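Local coordinates for tyrosinase (Aspergillus oryzae, PDB 6JU8), which probably catalyses the copper-dependent oxidation of L-tyrosine and L-dopa to L-dopaquinone by molecular oxygen, a step in melanin biosynthesis, at residues A[69-74]-A[96-101]; A[216-221]-A[362-367]. The protein carries 1 engineered substitution. All coordinates share one frame; numbering follows the deposited sequence. Where two conformers were deposited one is given.

In the fold
Contact 1 comes first along the chain, within the loop region between helices 64-69 and 103-129, and is complete before contact 2 opens. Contact 2 joins strand 218-222, half of a two-stranded antiparallel hairpin with 225-229, to the loop that leads into helix 371-389. The centres of contact 1 and contact 2 are about 11 Å apart, on the same side of the chain's centre and within the common central domain of tyrosinase. They touch directly: Ala73 N probably donates a hydrogen bond to Pro364 O, at 2.8 Å, and Val363 CG1 packs 3.6 Å from His98 CE1. Loop 362-367 therefore lies between the copper-binding histidines of contact 1 and the hairpin.

Contact 1: A[69-74]-A[96-101]; sequences GIHGAP and AVHNNY. Engineered in segment 96-101: Ala96 (natural residue Cys). With CU (copper (II) ion), chain C.
The imidazoles of His71 and His98 meet at one copper ion, their planes at 79° and the two side chains crossing at about a right angle. In the plane of the His98 ring, at its edge, lie His71 NE2 and the copper-bound water; His71 NE2 comes within 3.3 Å of His98 CE1. The His71 ring receives His98 CE1 and the methyl of Ala96 obliquely, and Phe372 meets it edge-to-face. His71 NE2 binds the copper at 2.1 Å and His98 NE2 at 2.2 Å, the two bonds opening at about 101°. The nearness of the two nitrogens, with no hydrogen bond between them, follows from sharing the metal, which both residues bind through NE2. The water, 1.9 Å from the copper, stands nearly perpendicular to both of these bonds.

This is one half of the type-3 dinuclear copper centre of the tyrosinase family: His107, from helix 103-129, completes the protein ligands of this ion, while His332, His336 and His376 hold the second. Histidine suits the task because NE2 can coordinate while ND1 stays available on the other side of the ring, as in His71, whose ND1 makes a weak hydrogen bond to Val363 O.

Beside the metal, Ala96, an engineered residue where the natural one is cysteine, points its CB at the first segment and rests 3.3 Å from both His71 O and His71 CD2. His71 holds CG anti to its own nitrogen (chi1 -173°), which carries the ring out past this methyl to the copper. One residue earlier, the branched side chain of Ile70 leads away from the site and packs on Tyr110 and Leu113 of helix 103-129.

Contact 2: A[216-221]-A[362-367]; sequences TSQKTE and SVPVAA
Gln218 meets Pro364 across this contact, and the residues before it set up the approach. Thr216, in the loop ahead of the strand, does not reach loop 362-367; its OG1 donates to Ser217 O at 2.8 Å, a local bond within the loop. The carbonyl of Thr216 in turn receives Gln218 NE2, which donates to Thr216 O at 3.0 Å with a bent N-H...O angle of 131° and the nitrogen standing above the carbonyl plane.

Gln218 opens the strand and points its CB toward the loop. Its chain is folded at chi2 (-65°), bringing NE2 back to Thr216, while the side chain and the proline ring slide past each other in opposite directions and the carboxamide end lies against Pro364. OE1 lies 3.3 Å from Pro364 CG and equally close to Pro364 CB, and CD is 3.6 Å from Pro364 CB. At the margins, Gln218 CB faces Ser362 OG at 4.1 Å, and CG faces Val365 CG1.

Beyond it, Lys219, Thr220 and Glu221 turn to partners within the hairpin. Across the contact, Ser362 O accepts from Val365 N, a tight turn that presents the compact proline ring to Gln218. Loop 362-367 leads into helix 371-389, and the Pro364 side chain is about 7 Å from that of the copper ligand His71, so the contact lies close behind the copper site.

No hydrogen bond crosses between the segments. The carboxamide is steadied by Thr216 on its own segment, and its oxygen meets the loop through proline carbons, so the junction rests on van der Waals packing, perhaps with a little C-H...O attraction.

Contact 1: A[69-74]-A[96-101]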
ATOM      1  N   GLY A  69     -22.843  -1.950   6.797  1.00 10.00           N
ATOM      2  CA  GLY A  69     -23.541  -0.877   7.482  1.00  9.94           C
ATOM      3  C   GLY A  69     -24.335  -1.363   8.667  1.00 10.30           C
ATOM      4  O   GLY A  69     -24.655  -0.571   9.558  1.00 13.04           O
ATOM      5  N   ILE A  70     -24.651  -2.654   8.755  1.00  9.44           N
ATOM      6  CA  ILE A  70     -25.357  -3.146   9.951  1.00  9.77           C
ATOM      7  C   ILE A  70     -24.572  -2.840  11.195  1.00  8.81           C
ATOM      8  O   ILE A  70     -25.138  -2.515  12.248  1.00 10.99           O
ATOM      9  CB  ILE A  70     -25.590  -4.673   9.811  1.00 10.08           C
ATOM     10  CG1 ILE A  70     -26.621  -4.981   8.716  1.00 10.51           C
ATOM     11  CG2 ILE A  70     -26.009  -5.264  11.144  1.00 11.03           C
ATOM     12  CD1 ILE A  70     -26.675  -6.425   8.288  1.00 10.58           C
ATOM     13  N   HIS A  71     -23.255  -2.989  11.113  1.00  9.62           N
ATOM     14  CA  HIS A  71     -22.387  -2.926  12.289  1.00  9.02           C
ATOM     15  C   HIS A  71     -22.358  -1.527  12.900  1.00  9.07           C
ATOM     16  O   HIS A  71     -22.349  -1.397  14.114  1.00 13.42           O
ATOM     17  CB  HIS A  71     -20.987  -3.346  11.856  1.00  9.65           C
ATOM     18  CG  HIS A  71     -19.980  -3.498  12.938  1.00  8.57           C
ATOM     19  ND1 HIS A  71     -19.007  -2.529  13.127  1.00 10.14           N
ATOM     20  CD2 HIS A  71     -19.775  -4.439  13.877  1.00 11.30           C
ATOM     21  CE1 HIS A  71     -18.238  -2.918  14.149  1.00 12.16           C
ATOM     22  NE2 HIS A  71     -18.676  -4.064  14.620  1.00 12.65           N
ATOM     23  N   GLY A  72     -22.293  -0.471  12.085  1.00 10.18           N
ATOM     24  CA  GLY A  72     -22.004   0.876  12.535  1.00 10.31           C
ATOM     25  C   GLY A  72     -22.567   1.934  11.616  1.00  8.86           C
ATOM     26  O   GLY A  72     -23.752   1.936  11.289  1.00 10.35           O
ATOM     27  N   ALA A  73     -21.710   2.881  11.245  1.00  9.32           N
ATOM     28  CA  ALA A  73     -22.110   3.971  10.362  1.00  9.67           C
ATOM     29  C   ALA A  73     -22.507   3.397   9.011  1.00  9.35           C
ATOM     30  O   ALA A  73     -21.904   2.396   8.579  1.00  9.92           O
ATOM     31  CB  ALA A  73     -20.971   4.978  10.218  1.00  9.76           C
ATOM     32  N   PRO A  74     -23.443   3.985   8.278  1.00  9.51           N
ATOM     33  CA  PRO A  74     -24.072   5.279   8.555  1.00  9.82           C
ATOM     34  C   PRO A  74     -25.280   5.265   9.481  1.00 10.87           C
ATOM     35  O   PRO A  74     -26.014   6.265   9.569  1.00 13.31           O
ATOM     36  CB  PRO A  74     -24.519   5.737   7.144  1.00 11.93           C
ATOM     37  CG  PRO A  74     -24.819   4.439   6.437  1.00 12.05           C
ATOM     38  CD  PRO A  74     -23.772   3.471   6.916  1.00  9.82           C
ATOM     39  N   ALA A  96     -24.420  -3.379  16.174  1.00 11.12           N
ATOM     40  CA  ALA A  96     -23.424  -4.257  16.755  1.00 11.10           C
ATOM     41  C   ALA A  96     -23.414  -4.126  18.274  1.00 10.98           C
ATOM     42  O   ALA A  96     -23.551  -3.022  18.812  1.00 14.18           O
ATOM     43  CB  ALA A  96     -22.045  -3.919  16.209  1.00 12.02           C
ATOM     44  N   VAL A  97     -23.229  -5.265  18.926  1.00 10.11           N
ATOM     45  CA  VAL A  97     -23.078  -5.273  20.379  1.00  9.63           C
ATOM     46  C   VAL A  97     -21.603  -5.226  20.755  1.00  8.72           C
ATOM     47  O   VAL A  97     -20.845  -6.135  20.412  1.00 12.20           O
ATOM     48  CB  VAL A  97     -23.693  -6.532  21.021  1.00 10.48           C
ATOM     49  CG1 VAL A  97     -23.346  -6.551  22.503  1.00 13.83           C
ATOM     50  CG2 VAL A  97     -25.200  -6.548  20.814  1.00 13.42           C
ATOM     51  N   HIS A  98     -21.211  -4.160  21.439  1.00  9.52           N
ATOM     52  CA  HIS A  98     -19.897  -4.017  22.055  1.00  9.94           C
ATOM     53  C   HIS A  98     -20.072  -3.721  23.536  1.00  9.29           C
ATOM     54  O   HIS A  98     -21.061  -3.076  23.925  1.00 11.12           O
ATOM     55  CB  HIS A  98     -19.080  -2.916  21.349  1.00 13.03           C
ATOM     56  CG  HIS A  98     -18.844  -3.270  19.910  1.00 15.54           C
ATOM     57  ND1 HIS A  98     -19.441  -2.561  18.886  1.00 15.69           N
ATOM     58  CD2 HIS A  98     -18.122  -4.247  19.308  1.00 24.59           C
ATOM     59  CE1 HIS A  98     -19.060  -3.066  17.733  1.00 18.40           C
ATOM     60  NE2 HIS A  98     -18.278  -4.114  17.939  1.00 20.63           N
ATOM     61  N   ASN A  99     -19.138  -4.194  24.338  1.00  9.75           N
ATOM     62  CA  ASN A  99     -19.154  -3.958  25.791  1.00  9.66           C
ATOM     63  C   ASN A  99     -20.436  -4.507  26.402  1.00 10.89           C
ATOM     64  O   ASN A  99     -21.007  -3.915  27.320  1.00 11.62           O
ATOM     65  CB  ASN A  99     -18.995  -2.478  26.149  1.00 10.78           C
ATOM     66  CG  ASN A  99     -18.591  -2.280  27.593  1.00 13.03           C
ATOM     67  OD1 ASN A  99     -17.710  -2.966  28.116  1.00 13.59           O
ATOM     68  ND2 ASN A  99     -19.245  -1.346  28.292  1.00 13.64           N
ATOM     69  N   ASN A 100     -20.889  -5.661  25.913  1.00  9.87           N
ATOM     70  CA  ASN A 100     -21.895  -6.449  26.627  1.00  9.89           C
ATOM     71  C   ASN A 100     -21.646  -7.923  26.380  1.00  9.76           C
ATOM     72  O   ASN A 100     -20.946  -8.291  25.429  1.00  9.91           O
ATOM     73  CB  ASN A 100     -23.304  -6.047  26.196  1.00 11.72           C
ATOM     74  CG  ASN A 100     -24.370  -6.335  27.231  1.00 10.62           C
ATOM     75  OD1 ASN A 100     -24.086  -6.849  28.325  1.00 12.31           O
ATOM     76  ND2 ASN A 100     -25.605  -6.000  26.884  1.00 14.20           N
ATOM     77  N   TYR A 101     -22.266  -8.765  27.196  1.00  9.57           N
ATOM     78  CA  TYR A 101     -22.006 -10.205  27.184  1.00  9.51           C
ATOM     79  C   TYR A 101     -22.526 -10.914  25.949  1.00  9.35           C
ATOM     80  O   TYR A 101     -22.166 -12.059  25.686  1.00 10.13           O
ATOM     81  CB  TYR A 101     -22.583 -10.841  28.461  1.00 10.50           C
ATOM     82  CG  TYR A 101     -22.133 -10.054  29.670  1.00  9.53           C
ATOM     83  CD1 TYR A 101     -20.791 -10.075  30.042  1.00 10.63           C
ATOM     84  CD2 TYR A 101     -23.026  -9.281  30.408  1.00 10.34           C
ATOM     85  CE1 TYR A 101     -20.358  -9.359  31.146  1.00 11.07           C
ATOM     86  CE2 TYR A 101     -22.594  -8.565  31.507  1.00 10.66           C
ATOM     87  CZ  TYR A 101     -21.263  -8.598  31.863  1.00 10.92           C
ATOM     88  OH  TYR A 101     -20.770  -7.901  32.941  1.00 13.64           O
TER
HETATM   89 CU    CU C 501     -18.614  -5.464  16.223  0.51 14.86          CU
HETATM   90  O   HOH W   1     -16.703  -5.467  15.968  1.00 22.12           O

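Contact 2: A[216-221]-A[362-367]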
ATOM      1  N   THR A 216     -19.886   9.893   7.857  1.00 12.37           N
ATOM      2  CA  THR A 216     -19.275  11.090   8.424  1.00 12.48           C
ATOM      3  C   THR A 216     -17.869  10.809   8.932  1.00 11.84           C
ATOM      4  O   THR A 216     -17.447   9.671   9.054  1.00 11.53           O
ATOM      5  CB  THR A 216     -20.119  11.643   9.584  1.00 13.25           C
ATOM      6  OG1 THR A 216     -20.145  10.703  10.654  1.00 14.61           O
ATOM      7  CG2 THR A 216     -21.571  11.860   9.138  1.00 17.45           C
ATOM      8  N   SER A 217     -17.150  11.886   9.254  1.00 11.93           N
ATOM      9  CA  SER A 217     -15.987  11.730  10.121  1.00 12.36           C
ATOM     10  C   SER A 217     -16.442  11.090  11.440  1.00 10.79           C
ATOM     11  O   SER A 217     -17.627  11.078  11.793  1.00 12.77           O
ATOM     12  CB  SER A 217     -15.295  13.051  10.388  1.00 12.68           C
ATOM     13  OG  SER A 217     -16.105  13.979  11.099  1.00 15.27           O
ATOM     14  N   GLN A 218     -15.475  10.512  12.150  1.00 10.34           N
ATOM     15  CA  GLN A 218     -15.750   9.764  13.363  1.00 10.77           C
ATOM     16  C   GLN A 218     -14.822  10.203  14.484  1.00 11.42           C
ATOM     17  O   GLN A 218     -13.595  10.119  14.406  1.00 13.82           O
ATOM     18  CB  GLN A 218     -15.579   8.266  13.083  1.00 11.71           C
ATOM     19  CG  GLN A 218     -16.430   7.774  11.924  1.00 11.47           C
ATOM     20  CD  GLN A 218     -17.919   7.850  12.174  1.00 12.17           C
ATOM     21  OE1 GLN A 218     -18.406   7.791  13.309  1.00 12.67           O
ATOM     22  NE2 GLN A 218     -18.692   7.924  11.093  1.00 12.99           N
ATOM     23  N   LYS A 219     -15.384  10.737  15.564  1.00 14.01           N
ATOM     24  CA  LYS A 219     -14.617  11.379  16.632  1.00 15.46           C
ATOM     25  C   LYS A 219     -14.039  10.288  17.542  1.00 15.82           C
ATOM     26  O   LYS A 219     -14.775   9.386  17.931  1.00 22.82           O
ATOM     27  CB  LYS A 219     -15.421  12.377  17.461  1.00 17.88           C
ATOM     28  CG  LYS A 219     -14.564  13.263  18.371  1.00 19.55           C
ATOM     29  CD  LYS A 219     -15.446  14.130  19.235  1.00 24.55           C
ATOM     30  CE  LYS A 219     -16.294  15.138  18.493  1.00 27.52           C
ATOM     31  NZ  LYS A 219     -15.557  15.994  17.533  1.00 34.03           N
ATOM     32  N   THR A 220     -12.743  10.404  17.787  1.00 14.89           N
ATOM     33  CA  THR A 220     -12.008   9.405  18.558  1.00 16.15           C
ATOM     34  C   THR A 220     -11.076  10.122  19.521  1.00 12.26           C
ATOM     35  O   THR A 220     -10.668  11.247  19.255  1.00 16.01           O
ATOM     36  CB  THR A 220     -11.135   8.533  17.630  0.68 18.82           C
ATOM     37  OG1 THR A 220     -10.476   7.493  18.360  0.68 26.64           O
ATOM     38  CG2 THR A 220     -10.024   9.361  17.003  0.68 22.77           C
ATOM     39  N   GLU A 221     -10.725   9.504  20.630  1.00 13.28           N
ATOM     40  CA  GLU A 221      -9.766  10.096  21.553  1.00 11.88           C
ATOM     41  C   GLU A 221      -8.396   9.438  21.377  1.00 12.09           C
ATOM     42  O   GLU A 221      -8.273   8.208  21.326  1.00 14.52           O
ATOM     43  CB  GLU A 221     -10.237   9.923  22.992  1.00 13.77           C
ATOM     44  CG  GLU A 221     -11.581  10.535  23.326  1.00 15.29           C
ATOM     45  CD  GLU A 221     -11.562  12.047  23.292  1.00 13.28           C
ATOM     46  OE1 GLU A 221     -10.777  12.670  24.031  1.00 14.62           O
ATOM     47  OE2 GLU A 221     -12.330  12.602  22.486  1.00 16.77           O
ATOM     48  N   SER A 362     -11.769   1.690  14.012  1.00  9.44           N
ATOM     49  CA  SER A 362     -12.873   2.588  14.349  1.00  9.70           C
ATOM     50  C   SER A 362     -14.183   1.824  14.243  1.00  9.40           C
ATOM     51  O   SER A 362     -14.607   1.392  13.158  1.00 10.31           O
ATOM     52  CB  SER A 362     -12.834   3.765  13.358  1.00 10.76           C
ATOM     53  OG  SER A 362     -13.996   4.552  13.519  1.00 14.50           O
ATOM     54  N   VAL A 363     -14.863   1.609  15.374  1.00 10.15           N
ATOM     55  CA  VAL A 363     -16.098   0.801  15.364  1.00 10.22           C
ATOM     56  C   VAL A 363     -17.071   1.261  14.296  1.00 10.01           C
ATOM     57  O   VAL A 363     -17.628   0.406  13.585  1.00 10.36           O
ATOM     58  CB  VAL A 363     -16.772   0.813  16.747  1.00 13.37           C
ATOM     59  CG1 VAL A 363     -18.212   0.323  16.687  1.00 17.11           C
ATOM     60  CG2 VAL A 363     -15.971  -0.077  17.701  1.00 20.67           C
ATOM     61  N   PRO A 364     -17.347   2.552  14.111  1.00  9.62           N
ATOM     62  CA  PRO A 364     -18.337   2.927  13.107  1.00 10.09           C
ATOM     63  C   PRO A 364     -18.023   2.472  11.692  1.00  8.99           C
ATOM     64  O   PRO A 364     -18.971   2.373  10.908  1.00  9.92           O
ATOM     65  CB  PRO A 364     -18.377   4.457  13.187  1.00 11.46           C
ATOM     66  CG  PRO A 364     -17.870   4.785  14.559  1.00 16.86           C
ATOM     67  CD  PRO A 364     -16.882   3.699  14.902  1.00 11.38           C
ATOM     68  N   VAL A 365     -16.765   2.212  11.321  1.00  8.99           N
ATOM     69  CA  VAL A 365     -16.446   1.905   9.936  1.00  8.23           C
ATOM     70  C   VAL A 365     -15.627   0.643   9.748  1.00  8.00           C
ATOM     71  O   VAL A 365     -15.291   0.319   8.600  1.00  9.24           O
ATOM     72  CB  VAL A 365     -15.758   3.094   9.220  1.00  9.74           C
ATOM     73  CG1 VAL A 365     -16.708   4.282   9.116  1.00 10.64           C
ATOM     74  CG2 VAL A 365     -14.462   3.476   9.924  1.00  9.69           C
ATOM     75  N   ALA A 366     -15.320  -0.089  10.822  1.00  8.24           N
ATOM     76  CA  ALA A 366     -14.436  -1.242  10.697  1.00  8.77           C
ATOM     77  C   ALA A 366     -14.979  -2.304   9.759  1.00  8.27           C
ATOM     78  O   ALA A 366     -14.182  -2.992   9.085  1.00  9.83           O
ATOM     79  CB  ALA A 366     -14.214  -1.835  12.088  1.00  9.71           C
ATOM     80  N   ALA A 367     -16.299  -2.494   9.720  1.00  8.34           N
ATOM     81  CA  ALA A 367     -16.860  -3.588   8.917  1.00  8.87           C
ATOM     82  C   ALA A 367     -16.700  -3.354   7.425  1.00  8.58           C
ATOM     83  O   ALA A 367     -16.842  -4.303   6.647  1.00  9.60           O
ATOM     84  CB  ALA A 367     -18.324  -3.813   9.306  1.00  9.57           C
TER